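Thioredoxin (Bacillus cereus, PDB 3ZIT) probably works as a small thioredoxin- or glutaredoxin-like oxidoreductase, passing electrons through the reversible opening and closing of a CxxC disulfide. Local coordinates at residues I4-A8 / R43-Y48; C12-V18 / T53-V57. The protein carries 1 engineered substitution. All blocks are in the same frame, centred on the assembly; numbering follows the deposited sequence.

Contact 1. Residues I4-A8 / R43-Y48; sequences IEVYA and RLLYDY. Engineered in segment 4-8: Ala8 (natural residue Thr).
The face of the thioredoxin-fold sheet that helix 38-47 covers is joined to it through Glu5 and Tyr7 of strand 4-8, which meet Arg43 and Leu44 of helix 38-47 and Tyr48 just beyond it. The Tyr7 hydroxyl links the two sides. Arg43 NE, approaching at the ring edge, donates to Tyr7 OH over 2.9 Å with an N-H...O angle of 162°, and the oxygen lies almost in the guanidinium plane; a weak second bond from Arg43 NH2 to Tyr7 OH measures 3.3 Å. The Arg43 chain bends at chi3 (-63°), which brings NE and NH2 to the same oxygen. Tyr7 OH in turn donates to Glu5 OE1 over 2.6 Å, reaching it from above the carboxylate plane. The hydroxyl thus stands between a cationic and an anionic group, which probably eases the burial of the carboxylate. A weak hydrogen bond from Tyr48 OH to Glu5 OE1 (2.9 Å) is possible, though that proton has another acceptor near; the Tyr48 ring lies oblique to that of Tyr7, with planes at 59° and Tyr7 CE1 3.7 Å from Tyr48 CE2. Nearer the strand backbone, Leu44 CD1 packs on Tyr7 CB at 4.0 Å. Phe32 adds a cation-pi contact with Arg43 and a ring contact with Tyr7. Strand 4-8 itself runs between strands 30-33 and 55-58, and its alternate side chains, Val6 and the engineered Ala8, face helix 13-24.

Contact 2. Residues C12-V18 / T53-V57; sequences CPPCVIV and TPTVV
Thr53 OG1 lies beside both sulfurs of the disulfide, 3.4 Å from Cys15 SG and 3.7 Å from Cys12 SG. The hydroxyl reaches them from a chi1 of 58°, which sets OG1 between the backbone N and the carbonyl carbon. The disulfide is formed, with 2.2 Å between Cys12 SG and Cys15 SG. SG of Cys15 is turned anti to its carbonyl carbon, and the two sulfurs converge in front of the Thr53-Pro54 peptide. Cys12 is the N-cap residue of helix 13-24, and Cys15, in the first turn, is buried and touches the engineered Ala8.

The peptide bond before Pro54 is cis, and the proline ring packs against the helix. Its CD meets Pro14 CB at 3.8 Å and Cys15 SG at 3.9 Å, and its CG meets Val18 CG2 at 3.9 Å. About one helical turn beyond Cys15, Val18 divides its two methyls between partners: CG2 takes the proline, while CG1 rests against Val56 CG2 at 3.9 Å, the two side chains running antiparallel alongside one another. Leu71 of helix 68-75 touches both valines. Pro13 and Pro14 also pack on His24 of the second subunit.

No hydrogen bond joins the two segments, so shape and van der Waals contact carry the interface. A CxxC at a helix start facing a cis-proline loop that leads into a sheet strand is the signature of the thioredoxin-fold active site, where, in relatives, the backbone of the residue before the proline commonly pairs with that of the substrate.

The two contacts lie on opposite faces of one sheet. Strands 4-8 and 55-58 are neighbours in it, and backbone pairing ties the contacts together: Tyr7 N lies 2.8 Å from Thr55 O, and Glu5 O lies 2.8 Å from Val57 N, both probable hydrogen bonds. Helix 38-47 joins one face in contact 1, and helix 13-24 the other in contact 2. Contact 1 is buried, yet it is polar and charged at its centre. Contact 2 is only partly buried, running from the partly exposed Cys12 to buried valines. Their centres are about 11 Å apart, and their segments alternate along the chain.

Contact 1. Residues I4-A8 / R43-Y48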
loop_
_atom_site.group_PDB
_atom_site.type_symbol
_atom_site.label_atom_id
_atom_site.label_comp_id
_atom_site.label_asym_id
_atom_site.label_seq_id
_atom_site.Cartn_x
_atom_site.Cartn_y
_atom_site.Cartn_z
ATOM N N ILE B 4 14.095 -11.383 -4.520
ATOM C CA ILE B 4 12.843 -10.683 -4.495
ATOM C C ILE B 4 12.622 -10.002 -5.771
ATOM O O ILE B 4 13.420 -9.058 -6.123
ATOM C CB ILE B 4 12.653 -9.692 -3.339
ATOM C CG1 ILE B 4 13.122 -10.239 -1.994
ATOM C CG2 ILE B 4 11.291 -9.106 -3.289
ATOM C CD1 ILE B 4 13.821 -9.248 -1.174
ATOM N N GLU B 5 11.622 -10.388 -6.570
ATOM C CA GLU B 5 11.318 -9.807 -7.863
ATOM C C GLU B 5 9.956 -9.175 -7.824
ATOM O O GLU B 5 9.000 -9.829 -7.375
ATOM C CB GLU B 5 11.342 -10.816 -9.002
ATOM C CG GLU B 5 12.693 -11.492 -9.186
ATOM C CD GLU B 5 12.648 -12.545 -10.346
ATOM O OE1 GLU B 5 11.567 -12.982 -10.766
ATOM O OE2 GLU B 5 13.667 -13.118 -10.679
ATOM N N VAL B 6 9.822 -7.976 -8.327
ATOM C CA VAL B 6 8.540 -7.276 -8.451
ATOM C C VAL B 6 8.232 -7.063 -9.905
ATOM O O VAL B 6 9.006 -6.415 -10.606
ATOM C CB VAL B 6 8.585 -5.947 -7.694
ATOM C CG1 VAL B 6 7.280 -5.195 -7.884
ATOM C CG2 VAL B 6 8.903 -6.175 -6.246
ATOM N N TYR B 7 7.099 -7.575 -10.363
ATOM C CA TYR B 7 6.613 -7.372 -11.717
ATOM C C TYR B 7 5.518 -6.311 -11.697
ATOM O O TYR B 7 4.516 -6.459 -10.971
ATOM C CB TYR B 7 6.088 -8.685 -12.317
ATOM C CG TYR B 7 7.222 -9.693 -12.505
ATOM C CD1 TYR B 7 7.691 -10.448 -11.473
ATOM C CD2 TYR B 7 7.889 -9.744 -13.717
ATOM C CE1 TYR B 7 8.837 -11.223 -11.585
ATOM C CE2 TYR B 7 9.034 -10.519 -13.865
ATOM C CZ TYR B 7 9.517 -11.228 -12.823
ATOM O OH TYR B 7 10.681 -11.964 -12.984
ATOM N N ALA B 8 5.726 -5.262 -12.500
ATOM C CA ALA B 8 4.857 -4.110 -12.484
ATOM C C ALA B 8 4.638 -3.621 -13.923
ATOM O O ALA B 8 5.216 -4.171 -14.855
ATOM C CB ALA B 8 5.466 -2.968 -11.654
ATOM N N ARG B 43 8.210 -14.226 -18.286
ATOM C CA ARG B 43 8.347 -14.897 -17.023
ATOM C C ARG B 43 7.061 -14.816 -16.147
ATOM O O ARG B 43 6.652 -15.818 -15.576
ATOM C CB ARG B 43 9.513 -14.347 -16.167
ATOM C CG ARG B 43 10.860 -14.574 -16.847
ATOM C CD ARG B 43 11.997 -14.330 -15.878
ATOM N NE ARG B 43 12.057 -12.921 -15.370
ATOM C CZ ARG B 43 12.565 -11.889 -16.028
ATOM N NH1 ARG B 43 13.147 -11.979 -17.232
ATOM N NH2 ARG B 43 12.553 -10.699 -15.452
ATOM N N LEU B 44 6.468 -13.630 -16.069
ATOM C CA LEU B 44 5.217 -13.424 -15.342
ATOM C C LEU B 44 4.160 -14.460 -15.787
ATOM O O LEU B 44 3.557 -15.141 -14.967
ATOM C CB LEU B 44 4.724 -11.993 -15.569
ATOM C CG LEU B 44 3.374 -11.676 -14.924
ATOM C CD1 LEU B 44 3.541 -11.583 -13.410
ATOM C CD2 LEU B 44 2.794 -10.448 -15.512
ATOM N N LEU B 45 3.937 -14.512 -17.089
ATOM C CA LEU B 45 2.808 -15.274 -17.674
ATOM C C LEU B 45 3.110 -16.739 -17.698
ATOM O O LEU B 45 2.235 -17.527 -17.370
ATOM C CB LEU B 45 2.570 -14.783 -19.103
ATOM C CG LEU B 45 1.921 -13.446 -19.248
ATOM C CD1 LEU B 45 1.998 -12.970 -20.703
ATOM C CD2 LEU B 45 0.527 -13.377 -18.715
ATOM N N TYR B 46 4.300 -17.119 -18.094
ATOM C CA TYR B 46 4.579 -18.553 -18.417
ATOM C C TYR B 46 5.360 -19.192 -17.286
ATOM O O TYR B 46 5.267 -20.382 -17.178
ATOM C CB TYR B 46 5.292 -18.648 -19.810
ATOM C CG TYR B 46 4.468 -18.011 -20.966
ATOM C CD1 TYR B 46 3.347 -18.629 -21.527
ATOM C CD2 TYR B 46 4.826 -16.791 -21.502
ATOM C CE1 TYR B 46 2.582 -17.996 -22.549
ATOM C CE2 TYR B 46 4.044 -16.124 -22.447
ATOM C CZ TYR B 46 2.896 -16.717 -22.932
ATOM O OH TYR B 46 2.102 -16.049 -23.897
ATOM N N ASP B 47 6.300 -18.556 -16.619
ATOM C CA ASP B 47 7.026 -19.162 -15.522
ATOM C C ASP B 47 6.292 -19.112 -14.233
ATOM O O ASP B 47 6.241 -20.063 -13.452
ATOM C CB ASP B 47 8.394 -18.481 -15.228
ATOM C CG ASP B 47 9.368 -18.592 -16.328
ATOM O OD1 ASP B 47 9.086 -19.271 -17.320
ATOM O OD2 ASP B 47 10.453 -18.004 -16.119
ATOM N N TYR B 48 5.659 -17.959 -13.964
ATOM C CA TYR B 48 5.012 -17.716 -12.718
ATOM C C TYR B 48 3.486 -17.854 -12.763
ATOM O O TYR B 48 2.816 -17.801 -11.716
ATOM C CB TYR B 48 5.396 -16.364 -12.101
ATOM C CG TYR B 48 6.896 -16.224 -11.913
ATOM C CD1 TYR B 48 7.625 -17.200 -11.277
ATOM C CD2 TYR B 48 7.568 -15.042 -12.355
ATOM C CE1 TYR B 48 9.019 -17.080 -11.113
ATOM C CE2 TYR B 48 8.952 -14.869 -12.198
ATOM C CZ TYR B 48 9.660 -15.892 -11.596
ATOM O OH TYR B 48 10.984 -15.719 -11.397
#

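Contact 2. Residues C12-V18 / T53-V57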
loop_
_atom_site.group_PDB
_atom_site.type_symbol
_atom_site.label_atom_id
_atom_site.label_comp_id
_atom_site.label_asym_id
_atom_site.label_seq_id
_atom_site.Cartn_x
_atom_site.Cartn_y
_atom_site.Cartn_z
ATOM N N CYS B 12 -0.666 1.555 -12.937
ATOM C CA CYS B 12 -0.977 0.412 -12.142
ATOM C C CYS B 12 -0.813 0.881 -10.701
ATOM O O CYS B 12 0.188 0.685 -10.027
ATOM C CB CYS B 12 -0.028 -0.739 -12.466
ATOM S SG CYS B 12 -0.352 -2.214 -11.402
ATOM N N PRO B 13 -1.841 1.558 -10.199
ATOM C CA PRO B 13 -1.744 2.034 -8.791
ATOM C C PRO B 13 -1.457 0.915 -7.766
ATOM O O PRO B 13 -0.668 1.131 -6.840
ATOM C CB PRO B 13 -3.072 2.738 -8.517
ATOM C CG PRO B 13 -3.447 3.268 -9.843
ATOM C CD PRO B 13 -3.007 2.141 -10.833
ATOM N N PRO B 14 -2.018 -0.315 -7.930
ATOM C CA PRO B 14 -1.673 -1.343 -6.951
ATOM C C PRO B 14 -0.187 -1.684 -6.973
ATOM O O PRO B 14 0.407 -2.002 -5.959
ATOM C CB PRO B 14 -2.560 -2.540 -7.376
ATOM C CG PRO B 14 -3.744 -1.838 -8.098
ATOM C CD PRO B 14 -3.127 -0.764 -8.819
ATOM N N CYS B 15 0.428 -1.616 -8.182
ATOM C CA CYS B 15 1.874 -1.802 -8.267
ATOM C C CYS B 15 2.654 -0.741 -7.532
ATOM O O CYS B 15 3.626 -1.045 -6.856
ATOM C CB CYS B 15 2.323 -1.686 -9.748
ATOM S SG CYS B 15 1.639 -2.904 -10.933
ATOM N N VAL B 16 2.196 0.480 -7.647
ATOM C CA VAL B 16 2.857 1.594 -6.935
ATOM C C VAL B 16 2.724 1.397 -5.433
ATOM O O VAL B 16 3.719 1.614 -4.728
ATOM C CB VAL B 16 2.214 2.956 -7.315
ATOM C CG1 VAL B 16 2.720 4.074 -6.391
ATOM C CG2 VAL B 16 2.528 3.253 -8.734
ATOM N N ILE B 17 1.543 1.017 -4.976
ATOM C CA ILE B 17 1.321 0.757 -3.564
ATOM C C ILE B 17 2.244 -0.337 -3.074
ATOM O O ILE B 17 2.881 -0.214 -2.037
ATOM C CB ILE B 17 -0.139 0.504 -3.248
ATOM C CG1 ILE B 17 -0.960 1.727 -3.636
ATOM C CG2 ILE B 17 -0.296 -0.037 -1.815
ATOM C CD1 ILE B 17 -2.413 1.411 -3.766
ATOM N N VAL B 18 2.355 -1.432 -3.817
ATOM C CA VAL B 18 3.254 -2.500 -3.413
ATOM C C VAL B 18 4.683 -2.038 -3.364
ATOM O O VAL B 18 5.395 -2.287 -2.394
ATOM C CB VAL B 18 3.062 -3.730 -4.356
ATOM C CG1 VAL B 18 4.250 -4.729 -4.185
ATOM C CG2 VAL B 18 1.766 -4.395 -3.995
ATOM N N THR B 53 -0.329 -7.653 -12.875
ATOM C CA THR B 53 0.563 -7.005 -11.922
ATOM C C THR B 53 -0.241 -6.291 -10.924
ATOM O O THR B 53 -1.370 -5.884 -11.155
ATOM C CB THR B 53 1.518 -6.063 -12.682
ATOM O OG1 THR B 53 0.730 -5.098 -13.407
ATOM C CG2 THR B 53 2.403 -6.825 -13.653
ATOM N N PRO B 54 0.307 -6.043 -9.722
ATOM C CA PRO B 54 1.668 -6.507 -9.287
ATOM C C PRO B 54 1.639 -8.028 -9.070
ATOM O O PRO B 54 0.645 -8.621 -8.683
ATOM C CB PRO B 54 1.848 -5.807 -7.933
ATOM C CG PRO B 54 0.426 -5.601 -7.433
ATOM C CD PRO B 54 -0.417 -5.342 -8.656
ATOM N N THR B 55 2.845 -8.597 -9.296
ATOM C CA THR B 55 3.144 -9.954 -8.868
ATOM C C THR B 55 4.530 -9.871 -8.230
ATOM O O THR B 55 5.420 -9.226 -8.826
ATOM C CB THR B 55 3.110 -10.942 -10.028
ATOM O OG1 THR B 55 1.713 -11.118 -10.398
ATOM C CG2 THR B 55 3.571 -12.327 -9.588
ATOM N N VAL B 56 4.720 -10.473 -7.068
ATOM C CA VAL B 56 5.996 -10.456 -6.402
ATOM C C VAL B 56 6.417 -11.912 -6.242
ATOM O O VAL B 56 5.594 -12.758 -5.881
ATOM C CB VAL B 56 5.905 -9.754 -5.053
ATOM C CG1 VAL B 56 7.275 -9.660 -4.378
ATOM C CG2 VAL B 56 5.344 -8.338 -5.216
ATOM N N VAL B 57 7.720 -12.195 -6.478
ATOM C CA VAL B 57 8.277 -13.533 -6.314
ATOM C C VAL B 57 9.296 -13.424 -5.188
ATOM O O VAL B 57 10.225 -12.633 -5.266
ATOM C CB VAL B 57 8.859 -14.072 -7.612
ATOM C CG1 VAL B 57 9.290 -15.505 -7.375
ATOM C CG2 VAL B 57 7.820 -13.993 -8.705
#